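Local coordinates for protein beta-N-acetylhexosaminidase (Streptomyces plicatus, PDB 1HP5) that catalyses the removal of terminal beta-linked N-acetylhexosamine units from glycoconjugates, as a family 20 glycoside hydrolase with a TIM-barrel catalytic domain, at residues Asp252-Thr257 against Val330-Arg335; Leu267-Val272 against Cys288-Val293; Gly311-Ile316 against Thr346-His351. All coordinates share one frame; numbering follows the deposited sequence.

Interaction 1: residues Asp252-Thr257 against Val330-Arg335; sequences DMPGHT and VAFMKR. With NGT (3ar,5R,6S,7R,7ar-5-hydroxymethyl-2-methyl-5,6,7,7a-tetrahydro-3ah-pyrano[3,2-D]thiazole-6,7-diol), chain F.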
loop_
_atom_site.group_PDB
_atom_site.type_symbol
_atom_site.label_atom_id
_atom_site.label_comp_id
_atom_site.label_asym_id
_atom_site.label_seq_id
_atom_site.Cartn_x
_atom_site.Cartn_y
_atom_site.Cartn_z
ATOM N N ASP A 252 -9.618 -13.252 5.133
ATOM C CA ASP A 252 -10.761 -12.756 5.895
ATOM C C ASP A 252 -11.559 -13.858 6.575
ATOM O O ASP A 252 -11.922 -14.849 5.947
ATOM C CB ASP A 252 -11.687 -11.943 4.982
ATOM C CG ASP A 252 -12.443 -10.854 5.730
ATOM O OD1 ASP A 252 -12.679 -11.018 6.947
ATOM O OD2 ASP A 252 -12.815 -9.840 5.093
ATOM N N MET A 253 -11.834 -13.668 7.862
ATOM C CA MET A 253 -12.602 -14.627 8.651
ATOM C C MET A 253 -13.157 -13.938 9.894
ATOM O O MET A 253 -12.568 -12.977 10.390
ATOM C CB MET A 253 -11.714 -15.805 9.067
ATOM C CG MET A 253 -10.451 -15.406 9.822
ATOM S SD MET A 253 -9.405 -16.830 10.251
ATOM C CE MET A 253 -8.449 -17.025 8.736
ATOM N N PRO A 254 -14.294 -14.425 10.423
ATOM C CA PRO A 254 -15.071 -15.568 9.925
ATOM C C PRO A 254 -16.044 -15.200 8.804
ATOM O O PRO A 254 -16.684 -16.075 8.222
ATOM C CB PRO A 254 -15.792 -16.054 11.175
ATOM C CG PRO A 254 -16.136 -14.751 11.851
ATOM C CD PRO A 254 -14.835 -13.951 11.713
ATOM N N GLY A 255 -16.163 -13.906 8.513
ATOM C CA GLY A 255 -17.056 -13.471 7.448
ATOM C C GLY A 255 -16.319 -13.370 6.120
ATOM O O GLY A 255 -15.110 -13.618 6.069
ATOM N N HIS A 256 -17.029 -13.006 5.051
ATOM C CA HIS A 256 -16.418 -12.887 3.723
ATOM C C HIS A 256 -15.661 -14.171 3.382
ATOM O O HIS A 256 -14.562 -14.135 2.814
ATOM C CB HIS A 256 -15.457 -11.694 3.696
ATOM C CG HIS A 256 -16.147 -10.369 3.608
ATOM N ND1 HIS A 256 -16.614 -9.854 2.419
ATOM C CD2 HIS A 256 -16.481 -9.470 4.565
ATOM C CE1 HIS A 256 -17.206 -8.695 2.645
ATOM N NE2 HIS A 256 -17.141 -8.438 3.940
ATOM N N THR A 257 -16.269 -15.302 3.714
ATOM C CA THR A 257 -15.647 -16.603 3.497
ATOM C C THR A 257 -16.366 -17.534 2.520
ATOM O O THR A 257 -16.100 -18.734 2.511
ATOM C CB THR A 257 -15.509 -17.331 4.846
ATOM O OG1 THR A 257 -16.753 -17.247 5.558
ATOM C CG2 THR A 257 -14.424 -16.687 5.695
ATOM N N VAL A 330 -17.019 -13.383 18.880
ATOM C CA VAL A 330 -16.063 -13.244 19.969
ATOM C C VAL A 330 -15.382 -14.585 20.236
ATOM O O VAL A 330 -14.161 -14.654 20.377
ATOM C CB VAL A 330 -16.757 -12.758 21.264
ATOM C CG1 VAL A 330 -15.753 -12.724 22.413
ATOM C CG2 VAL A 330 -17.360 -11.373 21.046
ATOM N N ALA A 331 -16.171 -15.653 20.299
ATOM C CA ALA A 331 -15.610 -16.982 20.544
ATOM C C ALA A 331 -14.626 -17.352 19.435
ATOM O O ALA A 331 -13.523 -17.836 19.701
ATOM C CB ALA A 331 -16.729 -18.020 20.615
ATOM N N PHE A 332 -15.034 -17.117 18.190
ATOM C CA PHE A 332 -14.195 -17.430 17.038
ATOM C C PHE A 332 -12.849 -16.708 17.103
ATOM O O PHE A 332 -11.795 -17.329 16.984
ATOM C CB PHE A 332 -14.912 -17.047 15.740
ATOM C CG PHE A 332 -14.122 -17.370 14.500
ATOM C CD1 PHE A 332 -14.115 -18.663 13.980
ATOM C CD2 PHE A 332 -13.351 -16.394 13.876
ATOM C CE1 PHE A 332 -13.349 -18.976 12.857
ATOM C CE2 PHE A 332 -12.582 -16.699 12.755
ATOM C CZ PHE A 332 -12.583 -17.993 12.246
ATOM N N MET A 333 -12.889 -15.392 17.288
ATOM C CA MET A 333 -11.667 -14.595 17.364
ATOM C C MET A 333 -10.803 -14.975 18.558
ATOM O O MET A 333 -9.574 -14.887 18.505
ATOM C CB MET A 333 -12.017 -13.107 17.420
ATOM C CG MET A 333 -12.573 -12.590 16.105
ATOM S SD MET A 333 -11.432 -12.986 14.751
ATOM C CE MET A 333 -11.914 -11.736 13.527
ATOM N N LYS A 334 -11.451 -15.393 19.637
ATOM C CA LYS A 334 -10.736 -15.802 20.838
ATOM C C LYS A 334 -9.864 -17.003 20.480
ATOM O O LYS A 334 -8.696 -17.082 20.866
ATOM C CB LYS A 334 -11.740 -16.201 21.922
ATOM C CG LYS A 334 -11.130 -16.573 23.262
ATOM C CD LYS A 334 -10.709 -15.337 24.039
ATOM C CE LYS A 334 -10.267 -15.700 25.450
ATOM N NZ LYS A 334 -9.888 -14.493 26.239
ATOM N N ARG A 335 -10.442 -17.923 19.717
ATOM C CA ARG A 335 -9.754 -19.142 19.309
ATOM C C ARG A 335 -8.747 -18.997 18.168
ATOM O O ARG A 335 -7.680 -19.612 18.205
ATOM C CB ARG A 335 -10.786 -20.206 18.929
ATOM C CG ARG A 335 -11.705 -20.608 20.066
ATOM C CD ARG A 335 -12.979 -21.251 19.540
ATOM N NE ARG A 335 -13.860 -21.685 20.619
ATOM C CZ ARG A 335 -15.149 -21.969 20.461
ATOM N NH1 ARG A 335 -15.713 -21.863 19.263
ATOM N NH2 ARG A 335 -15.875 -22.362 21.499
HETATM C C1 NGT F . -16.172 -2.673 3.172
HETATM C C2 NGT F . -16.120 -4.230 3.161
HETATM C C3 NGT F . -15.506 -4.777 1.827
HETATM C C4 NGT F . -16.003 -4.017 0.585
HETATM C C5 NGT F . -15.774 -2.500 0.761
HETATM C C6 NGT F . -16.264 -1.660 -0.415
HETATM C C7 NGT F . -14.451 -3.789 4.657
HETATM C C8 NGT F . -13.432 -3.959 5.760
HETATM N N2 NGT F . -15.291 -4.653 4.281
HETATM S S1 NGT F . -14.489 -2.230 3.829
HETATM O O3 NGT F . -15.787 -6.163 1.704
HETATM O O4 NGT F . -15.307 -4.488 -0.556
HETATM O O5 NGT F . -16.471 -2.019 1.974
HETATM O O6 NGT F . -15.868 -0.296 -0.264
#
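Met-253 and Pro-254 press against Phe-332 and Met-333 where the loop after strand 246-250 of the TIM barrel meets helix 326-342. Met-253 crosses the Phe-332 ring at about a right angle, meeting its edge with CB, CG and SD. Its CB lies 3.9 Å from Phe-332 CE2, and its CG 3.8 Å from the same CE2, in the plane of the ring. SD reaches 3.9 Å from Phe-332 CZ, a Met-aromatic contact at the ring edge; there the chain bends (chi3 85°) and the methyl CE leads away from the ring. Pro-254, joined to Met-253 by a cis peptide, takes a face: its CB stands 3.7 Å from the Phe-332 centroid, only 14° off the ring normal, in a CH-pi contact. The phenyl group reaches the loop because its CG extends anti to the backbone N (chi1 -179°). Met-333, bent at chi2, brings its methyl CE to 3.4 Å from the carbonyl O of Met-253. Beyond this joint the loop turns to the ligand, where His-256, hydrogen-bonded to Asp-197 and Glu-320, sets CE1 3.1 Å from thiazoline O3. Thr-257 OG1 donates to Pro-254 O over 2.9 Å, from above the carbonyl plane.

Interaction 2: residues Leu267-Val272 against Cys288-Val293; sequences LNCDGV and CVDKDV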
loop_
_atom_site.group_PDB
_atom_site.type_symbol
_atom_site.label_atom_id
_atom_site.label_comp_id
_atom_site.label_asym_id
_atom_site.label_seq_id
_atom_site.Cartn_x
_atom_site.Cartn_y
_atom_site.Cartn_z
ATOM N N LEU A 267 -17.145 -27.411 5.746
ATOM C CA LEU A 267 -16.869 -26.171 6.469
ATOM C C LEU A 267 -18.158 -25.451 6.848
ATOM O O LEU A 267 -18.171 -24.603 7.736
ATOM C CB LEU A 267 -15.985 -25.247 5.628
ATOM C CG LEU A 267 -14.542 -25.711 5.428
ATOM C CD1 LEU A 267 -13.795 -24.716 4.547
ATOM C CD2 LEU A 267 -13.860 -25.846 6.787
ATOM N N ASN A 268 -19.241 -25.795 6.164
ATOM C CA ASN A 268 -20.536 -25.191 6.430
ATOM C C ASN A 268 -21.209 -25.911 7.597
ATOM O O ASN A 268 -21.167 -27.139 7.689
ATOM C CB ASN A 268 -21.410 -25.283 5.181
ATOM C CG ASN A 268 -20.800 -24.563 3.996
ATOM O OD1 ASN A 268 -21.016 -23.362 3.804
ATOM N ND2 ASN A 268 -20.011 -25.289 3.205
ATOM N N CYS A 269 -21.821 -25.144 8.491
ATOM C CA CYS A 269 -22.496 -25.722 9.644
ATOM C C CYS A 269 -23.469 -26.836 9.255
ATOM O O CYS A 269 -23.516 -27.874 9.912
ATOM C CB CYS A 269 -23.242 -24.638 10.421
ATOM S SG CYS A 269 -22.245 -23.631 11.573
ATOM N N ASP A 270 -24.242 -26.632 8.191
ATOM C CA ASP A 270 -25.188 -27.658 7.757
ATOM C C ASP A 270 -24.573 -28.697 6.819
ATOM O O ASP A 270 -25.284 -29.531 6.260
ATOM C CB ASP A 270 -26.408 -27.022 7.081
ATOM C CG ASP A 270 -26.055 -26.265 5.817
ATOM O OD1 ASP A 270 -24.899 -26.368 5.350
ATOM O OD2 ASP A 270 -26.945 -25.570 5.282
ATOM N N GLY A 271 -23.257 -28.641 6.638
ATOM C CA GLY A 271 -22.588 -29.602 5.779
ATOM C C GLY A 271 -22.862 -29.486 4.290
ATOM O O GLY A 271 -22.520 -30.389 3.522
ATOM N N VAL A 272 -23.480 -28.387 3.872
ATOM C CA VAL A 272 -23.777 -28.175 2.461
ATOM C C VAL A 272 -22.955 -27.005 1.927
ATOM O O VAL A 272 -22.876 -25.953 2.563
ATOM C CB VAL A 272 -25.267 -27.854 2.232
ATOM C CG1 VAL A 272 -25.539 -27.712 0.742
ATOM C CG2 VAL A 272 -26.139 -28.946 2.843
ATOM N N CYS A 288 -18.162 -21.961 10.205
ATOM C CA CYS A 288 -18.962 -22.596 11.242
ATOM C C CYS A 288 -18.199 -22.603 12.562
ATOM O O CYS A 288 -17.353 -23.465 12.806
ATOM C CB CYS A 288 -19.341 -24.028 10.841
ATOM S SG CYS A 288 -20.579 -24.724 11.985
ATOM N N VAL A 289 -18.504 -21.627 13.412
ATOM C CA VAL A 289 -17.844 -21.488 14.703
ATOM C C VAL A 289 -18.025 -22.708 15.615
ATOM O O VAL A 289 -17.216 -22.939 16.510
ATOM C CB VAL A 289 -18.358 -20.224 15.437
ATOM C CG1 VAL A 289 -17.623 -20.039 16.763
ATOM C CG2 VAL A 289 -18.158 -19.004 14.557
ATOM N N ASP A 290 -19.066 -23.493 15.364
ATOM C CA ASP A 290 -19.379 -24.672 16.176
ATOM C C ASP A 290 -18.612 -25.955 15.834
ATOM O O ASP A 290 -18.566 -26.879 16.645
ATOM C CB ASP A 290 -20.879 -24.979 16.085
ATOM C CG ASP A 290 -21.736 -23.728 16.121
ATOM O OD1 ASP A 290 -21.583 -22.874 15.219
ATOM O OD2 ASP A 290 -22.565 -23.600 17.049
ATOM N N LYS A 291 -18.025 -26.019 14.641
ATOM C CA LYS A 291 -17.295 -27.212 14.203
ATOM C C LYS A 291 -15.799 -27.192 14.487
ATOM O O LYS A 291 -15.156 -26.143 14.416
ATOM C CB LYS A 291 -17.507 -27.427 12.705
ATOM C CG LYS A 291 -18.894 -27.903 12.317
ATOM C CD LYS A 291 -19.122 -27.697 10.828
ATOM C CE LYS A 291 -20.382 -28.389 10.342
ATOM N NZ LYS A 291 -20.188 -29.858 10.239
ATOM N N ASP A 292 -15.249 -28.366 14.792
ATOM C CA ASP A 292 -13.825 -28.507 15.078
ATOM C C ASP A 292 -12.993 -28.378 13.808
ATOM O O ASP A 292 -11.879 -27.853 13.836
ATOM C CB ASP A 292 -13.531 -29.870 15.715
ATOM C CG ASP A 292 -14.076 -29.994 17.126
ATOM O OD1 ASP A 292 -13.718 -29.153 17.983
ATOM O OD2 ASP A 292 -14.856 -30.939 17.377
ATOM N N VAL A 293 -13.538 -28.869 12.698
ATOM C CA VAL A 293 -12.835 -28.818 11.425
ATOM C C VAL A 293 -12.545 -27.368 11.041
ATOM O O VAL A 293 -11.542 -27.073 10.392
ATOM C CB VAL A 293 -13.658 -29.508 10.310
ATOM C CG1 VAL A 293 -14.938 -28.736 10.040
ATOM C CG2 VAL A 293 -12.818 -29.632 9.050
HETATM O O HOH W 1 -16.291 -23.467 8.865
#
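Lys-291 lays its aliphatic chain across the backbone of the Asn-268 to Gly-271 turn, its CE 3.0 Å from Asn-268 O and 3.2 Å from Cys-269 O. The bend at chi4 (-75°) leaves NZ 3.9 Å from each of these two oxygens, so the CH2 groups do the touching rather than the ammonium. Cut back to an alanine here, the chain would lose CD and CE, and the carbonyls of Asn-268 and Cys-269 would probably be left without their aliphatic cover. The covalent tie is the disulfide, Cys-269 SG to Cys-288 SG at 2.0 Å, with a right-handed chi3 of 98°. Its two arms differ: SG of Cys-288 stands anti to the backbone N, whereas SG of Cys-269 sits beside its own backbone N. A water adds a polar link, donating to Leu-267 O and accepting from Cys-288 N (2.8 Å). Both halves are type I turns, and the first continues into an Asx turn in which Asp-270 OD1 accepts from Val-272 N. The disulfide thus cinches the long loop between helices 258-263 and 292-307; Cys-288 O also receives Thr-294 OG1 from the latter helix, while Val-289 packs on helix 326-342.

Interaction 3: residues Gly311-Ile316 against Thr346-His351; sequences GRYLHI and TVVGWH. With NGT (3ar,5R,6S,7R,7ar-5-hydroxymethyl-2-methyl-5,6,7,7a-tetrahydro-3ah-pyrano[3,2-D]thiazole-6,7-diol), chain F.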
loop_
_atom_site.group_PDB
_atom_site.type_symbol
_atom_site.label_atom_id
_atom_site.label_comp_id
_atom_site.label_asym_id
_atom_site.label_seq_id
_atom_site.Cartn_x
_atom_site.Cartn_y
_atom_site.Cartn_z
ATOM N N GLY A 311 7.164 -11.317 6.051
ATOM C CA GLY A 311 6.774 -10.123 6.781
ATOM C C GLY A 311 6.328 -10.473 8.190
ATOM O O GLY A 311 6.115 -11.640 8.511
ATOM N N ARG A 312 6.160 -9.457 9.026
ATOM C CA ARG A 312 5.775 -9.658 10.420
ATOM C C ARG A 312 4.289 -9.853 10.704
ATOM O O ARG A 312 3.929 -10.406 11.743
ATOM C CB ARG A 312 6.256 -8.464 11.250
ATOM C CG ARG A 312 7.765 -8.283 11.280
ATOM C CD ARG A 312 8.126 -6.864 11.697
ATOM N NE ARG A 312 7.747 -5.887 10.676
ATOM C CZ ARG A 312 7.904 -4.573 10.804
ATOM N NH1 ARG A 312 8.435 -4.075 11.912
ATOM N NH2 ARG A 312 7.523 -3.753 9.832
ATOM N N TYR A 313 3.432 -9.411 9.787
ATOM C CA TYR A 313 1.992 -9.470 10.012
ATOM C C TYR A 313 1.154 -10.441 9.196
ATOM O O TYR A 313 1.500 -10.808 8.072
ATOM C CB TYR A 313 1.420 -8.063 9.842
ATOM C CG TYR A 313 2.304 -7.000 10.454
ATOM C CD1 TYR A 313 3.362 -6.442 9.731
ATOM C CD2 TYR A 313 2.115 -6.585 11.775
ATOM C CE1 TYR A 313 4.211 -5.499 10.306
ATOM C CE2 TYR A 313 2.964 -5.641 12.364
ATOM C CZ TYR A 313 4.006 -5.104 11.624
ATOM O OH TYR A 313 4.842 -4.174 12.196
ATOM N N LEU A 314 0.025 -10.824 9.785
ATOM C CA LEU A 314 -0.938 -11.732 9.178
ATOM C C LEU A 314 -2.307 -11.101 9.462
ATOM O O LEU A 314 -2.703 -10.950 10.619
ATOM C CB LEU A 314 -0.834 -13.103 9.840
ATOM C CG LEU A 314 -1.173 -14.345 9.019
ATOM C CD1 LEU A 314 -2.603 -14.243 8.504
ATOM C CD2 LEU A 314 -0.180 -14.487 7.876
ATOM N N HIS A 315 -3.021 -10.727 8.405
ATOM C CA HIS A 315 -4.319 -10.077 8.537
ATOM C C HIS A 315 -5.432 -11.122 8.473
ATOM O O HIS A 315 -5.554 -11.845 7.485
ATOM C CB HIS A 315 -4.467 -9.051 7.404
ATOM C CG HIS A 315 -5.426 -7.936 7.689
ATOM N ND1 HIS A 315 -6.739 -8.150 8.056
ATOM C CD2 HIS A 315 -5.282 -6.592 7.582
ATOM C CE1 HIS A 315 -7.361 -6.989 8.161
ATOM N NE2 HIS A 315 -6.500 -6.027 7.878
ATOM N N ILE A 316 -6.241 -11.210 9.527
ATOM C CA ILE A 316 -7.334 -12.182 9.546
ATOM C C ILE A 316 -8.710 -11.558 9.300
ATOM O O ILE A 316 -9.740 -12.203 9.507
ATOM C CB ILE A 316 -7.379 -12.965 10.880
ATOM C CG1 ILE A 316 -7.503 -12.000 12.063
ATOM C CG2 ILE A 316 -6.129 -13.821 11.016
ATOM C CD1 ILE A 316 -7.724 -12.702 13.398
ATOM N N THR A 346 2.297 -11.367 13.808
ATOM C CA THR A 346 1.520 -10.387 14.558
ATOM C C THR A 346 0.177 -10.274 13.850
ATOM O O THR A 346 0.126 -10.029 12.645
ATOM C CB THR A 346 2.218 -9.018 14.566
ATOM O OG1 THR A 346 3.465 -9.132 15.261
ATOM C CG2 THR A 346 1.348 -7.966 15.251
ATOM N N VAL A 347 -0.907 -10.464 14.593
ATOM C CA VAL A 347 -2.228 -10.409 13.993
ATOM C C VAL A 347 -2.739 -9.002 13.701
ATOM O O VAL A 347 -2.476 -8.048 14.440
ATOM C CB VAL A 347 -3.272 -11.153 14.869
ATOM C CG1 VAL A 347 -3.405 -10.477 16.207
ATOM C CG2 VAL A 347 -4.624 -11.189 14.157
ATOM N N VAL A 348 -3.448 -8.886 12.585
ATOM C CA VAL A 348 -4.051 -7.631 12.177
ATOM C C VAL A 348 -5.489 -7.975 11.819
ATOM O O VAL A 348 -5.755 -9.027 11.228
ATOM C CB VAL A 348 -3.367 -7.029 10.930
ATOM C CG1 VAL A 348 -4.049 -5.713 10.549
ATOM C CG2 VAL A 348 -1.883 -6.798 11.203
ATOM N N GLY A 349 -6.415 -7.102 12.190
ATOM C CA GLY A 349 -7.807 -7.345 11.871
ATOM C C GLY A 349 -8.516 -6.032 11.632
ATOM O O GLY A 349 -8.000 -4.972 11.992
ATOM N N TRP A 350 -9.686 -6.085 11.003
ATOM C CA TRP A 350 -10.453 -4.868 10.783
ATOM C C TRP A 350 -10.919 -4.478 12.180
ATOM O O TRP A 350 -10.885 -5.313 13.085
ATOM C CB TRP A 350 -11.616 -5.140 9.832
ATOM C CG TRP A 350 -11.125 -5.494 8.455
ATOM C CD1 TRP A 350 -11.102 -6.733 7.882
ATOM C CD2 TRP A 350 -10.561 -4.596 7.492
ATOM N NE1 TRP A 350 -10.564 -6.662 6.618
ATOM C CE2 TRP A 350 -10.222 -5.363 6.351
ATOM C CE3 TRP A 350 -10.314 -3.217 7.477
ATOM C CZ2 TRP A 350 -9.647 -4.797 5.208
ATOM C CZ3 TRP A 350 -9.742 -2.651 6.336
ATOM C CH2 TRP A 350 -9.415 -3.442 5.219
ATOM N N HIS A 351 -11.358 -3.237 12.374
ATOM C CA HIS A 351 -11.711 -2.815 13.724
ATOM C C HIS A 351 -12.825 -3.565 14.460
ATOM O O HIS A 351 -13.004 -3.358 15.659
ATOM C CB HIS A 351 -11.937 -1.291 13.786
ATOM C CG HIS A 351 -13.252 -0.831 13.241
ATOM N ND1 HIS A 351 -13.459 -0.578 11.903
ATOM C CD2 HIS A 351 -14.418 -0.538 13.865
ATOM C CE1 HIS A 351 -14.696 -0.146 11.725
ATOM N NE2 HIS A 351 -15.299 -0.113 12.901
HETATM C C1 NGT F . -16.172 -2.673 3.172
HETATM C C2 NGT F . -16.120 -4.230 3.161
HETATM C C3 NGT F . -15.506 -4.777 1.827
HETATM C C4 NGT F . -16.003 -4.017 0.585
HETATM C C5 NGT F . -15.774 -2.500 0.761
HETATM C C6 NGT F . -16.264 -1.660 -0.415
HETATM C C7 NGT F . -14.451 -3.789 4.657
HETATM C C8 NGT F . -13.432 -3.959 5.760
HETATM N N2 NGT F . -15.291 -4.653 4.281
HETATM S S1 NGT F . -14.489 -2.230 3.829
HETATM O O3 NGT F . -15.787 -6.163 1.704
HETATM O O4 NGT F . -15.307 -4.488 -0.556
HETATM O O5 NGT F . -16.471 -2.019 1.974
HETATM O O6 NGT F . -15.868 -0.296 -0.264
HETATM O O HOH W 2 5.867 -10.867 13.698
#
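Tyr-313, Leu-314 and His-315 pair in parallel register with Thr-346, Val-347 and Val-348, the two strands of a beta-alpha-beta unit in the TIM barrel, closed by helix 326-342. Four backbone hydrogen bonds join them: Thr-346 N to Arg-312 O, Leu-314 N to Thr-346 O, Val-348 N to Leu-314 O and Ile-316 N to Val-348 O, the last at 2.8 Å. CA-H...O contacts, such as His-315 CA to Val-348 O at 3.2 Å, fill the spaces between. The axes of strands 313-315 and 346-350 diverge by 31°, the twist of a barrel wall.

Apolar contacts divide between the two faces. On the face toward helix 326-342, Ile-316 CD1 meets Val-347 CG2 at 3.5 Å. On the other, the Tyr-313 ring runs alongside Thr-346, its CD2 3.7 Å from Thr-346 CB, while Val-348 CG1, extended anti to the backbone N (chi1 180°), lies over a face of the His-315 imidazole, 3.3 Å from CD2.

Aromatic contacts form the end nearest the ligand. His-315 turns its edge to the face of Trp-350, planes at 54°, with CE1 3.6 Å from Trp-350 NE1. Hydrogen bonds of ND1 with Gly-317 N and of NE2 with Gln-365 OE1 fix the imidazole's rotation; Glu-250 takes the indole NE1.

Over the opposite face of the indole sits methyl C8 of the thiazoline, 3.4 Å from CD2 and above the ring centre. Trp-350 is therefore sandwiched between His-315 and the methyl that stands for the substrate's acetamido methyl. This is consistent with substrate-assisted catalysis in family 20, where the acetamido carbonyl oxygen is placed to attack the anomeric carbon: the indole offers the methyl of that group a flat apolar wall, with His-315 against its other face.

All three contacts belong to the TIM-barrel catalytic domain. Interaction 3 joins adjacent barrel strands, interaction 1 ties the loop after strand 246-250 to the helix that connects them, and interaction 2 pins a loop farther out. Centres of interactions 1 and 2, and of 1 and 3, are about 13 Å apart; those of 2 and 3 are about 24 Å apart. Along the chain, interaction 2 falls between the two halves of interaction 1, whose segments alternate with those of interaction 3. Interaction 1 bridges the others: Phe-332 packs on Val-289, Met-333 on Ile-316. Interactions 1 and 3 both reach the thiazoline and so appear to join barrel framework to ligand pocket, whereas the disulfide ties an outer loop.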